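Local coordinates for aldehyde dehydrogenase family protein (Pseudomonas syringae pv. tomato, PDB 5IUV), which oxidises indole-3-acetaldehyde to the auxin indole-3-acetic acid with NAD+ as cofactor, a reaction that contributes to the virulence of this plant pathogen, at the interface of chains A and B. Residues are numbered along the deposited sequence; one frame, centred on the assembly and turned at random. Chains: chain A/B, Aldehyde dehydrogenase family protein.

The interface of chains A and B. Residues chain A 436-438; chain B 436-438.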
ATOM      1  N   ALA A 436     -20.054  -4.016 -25.379  1.00 10.51           N
ATOM      2  CA  ALA A 436     -19.869  -5.385 -24.906  1.00 12.93           C
ATOM      3  C   ALA A 436     -18.475  -5.908 -25.232  1.00 12.15           C
ATOM      4  O   ALA A 436     -18.106  -7.005 -24.824  1.00 13.25           O
ATOM      5  CB  ALA A 436     -20.932  -6.305 -25.512  1.00 12.78           C
ATOM      6  N   ASN A 437     -17.703  -5.120 -25.969  1.00 12.71           N
ATOM      7  CA  ASN A 437     -16.380  -5.547 -26.418  1.00 12.40           C
ATOM      8  C   ASN A 437     -15.313  -5.312 -25.351  1.00 10.84           C
ATOM      9  O   ASN A 437     -15.185  -4.211 -24.828  1.00 11.02           O
ATOM     10  CB  ASN A 437     -16.009  -4.822 -27.717  1.00 13.28           C
ATOM     11  CG  ASN A 437     -14.715  -5.331 -28.315  1.00 13.77           C
ATOM     12  OD1 ASN A 437     -13.645  -4.774 -28.072  1.00 13.74           O
ATOM     13  ND2 ASN A 437     -14.805  -6.400 -29.097  1.00 11.47           N
ATOM     14  N   LEU A 438     -14.553  -6.353 -25.025  1.00 11.11           N
ATOM     15  CA  LEU A 438     -13.526  -6.260 -23.983  1.00 10.98           C
ATOM     16  C   LEU A 438     -12.488  -5.171 -24.283  1.00 11.72           C
ATOM     17  O   LEU A 438     -12.244  -4.282 -23.459  1.00 10.29           O
ATOM     18  CB  LEU A 438     -12.821  -7.614 -23.812  1.00  7.86           C
ATOM     19  CG  LEU A 438     -11.578  -7.645 -22.914  1.00 11.02           C
ATOM     20  CD1 LEU A 438     -11.971  -7.442 -21.457  1.00 11.05           C
ATOM     21  CD2 LEU A 438     -10.789  -8.960 -23.086  1.00 10.54           C
TER
ATOM     22  N   ALA B 436     -13.856 -12.155 -26.953  1.00  9.62           N
ATOM     23  CA  ALA B 436     -13.882 -10.718 -27.194  1.00 12.49           C
ATOM     24  C   ALA B 436     -14.905 -10.012 -26.301  1.00 10.90           C
ATOM     25  O   ALA B 436     -15.030  -8.786 -26.341  1.00 10.56           O
ATOM     26  CB  ALA B 436     -14.179 -10.432 -28.662  1.00 13.40           C
ATOM     27  N   ASN B 437     -15.639 -10.786 -25.507  1.00 10.55           N
ATOM     28  CA  ASN B 437     -16.732 -10.243 -24.714  1.00  9.11           C
ATOM     29  C   ASN B 437     -16.260  -9.784 -23.334  1.00 10.53           C
ATOM     30  O   ASN B 437     -15.624 -10.540 -22.606  1.00  9.23           O
ATOM     31  CB  ASN B 437     -17.851 -11.284 -24.579  1.00 10.28           C
ATOM     32  CG  ASN B 437     -19.075 -10.748 -23.850  1.00 10.66           C
ATOM     33  OD1 ASN B 437     -19.242 -10.963 -22.644  1.00  9.96           O
ATOM     34  ND2 ASN B 437     -19.949 -10.061 -24.584  1.00 10.30           N
ATOM     35  N   LEU B 438     -16.578  -8.539 -22.992  1.00 10.01           N
ATOM     36  CA  LEU B 438     -16.140  -7.937 -21.735  1.00 11.41           C
ATOM     37  C   LEU B 438     -16.582  -8.728 -20.506  1.00 12.84           C
ATOM     38  O   LEU B 438     -15.752  -9.116 -19.684  1.00 10.24           O
ATOM     39  CB  LEU B 438     -16.656  -6.502 -21.635  1.00 11.61           C
ATOM     40  CG  LEU B 438     -16.432  -5.751 -20.317  1.00 10.65           C
ATOM     41  CD1 LEU B 438     -14.948  -5.463 -20.097  1.00  9.11           C
ATOM     42  CD2 LEU B 438     -17.239  -4.456 -20.316  1.00 10.17           C
TER
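A:Leu438 and B:Leu438 meet on the two-fold axis, each touching the other through one methyl branch, with CD1 of A:Leu438 3.8 Å from CD1 of B:Leu438. The two side chains cross at about a right angle. In both copies CG stands anti to the backbone N (chi1 171° in A:Leu438, and much the same in B:Leu438); this turns CG away from the amide N, and the branch then carries CD1 to its twin. Leucine suits this place through its side chain: CB of A:Leu438 packs against the partner backbone, 3.9 Å from CA of B:Leu438, while the methyl end gives the axis an apolar surface.

Further along the same axis is a very short antiparallel bridge that pairs A:Asn437 with B:Asn437. Its two bonds are made by the neighbouring residues: A:Leu438 N donates to B:Ala436 O at 2.8 Å, and B:Leu438 N returns the bond to A:Ala436 O, also at 2.8 Å. Both are nearly straight at the hydrogen (177°), although each donor sits tilted by about 30° from the carbonyl plane. A:Leu438 and B:Leu438 each open helix 438-447, where the amide is not needed within the helix and can serve the partner.

Outward, the amide arm of B:Asn437 lies beside A:Ala436, its ND2 3.6 Å from A:Ala436 O, the carbonyl that already takes the B:Leu438 amide. This is a contact only, with the A:Ala436 methyl just beyond it, and A:Asn437 repeats it against B:Ala436. A methyl is small enough to fit beside the asparagine amide, which may help the backbones come close, and asparagine puts a polar group at the rim. The patch joins the starts of two symmetry-related helices, its centre about 30 Å from A:Glu267, the probable catalytic glutamate, and probably contributes to the A-B pairing within the four-chain deposited assembly.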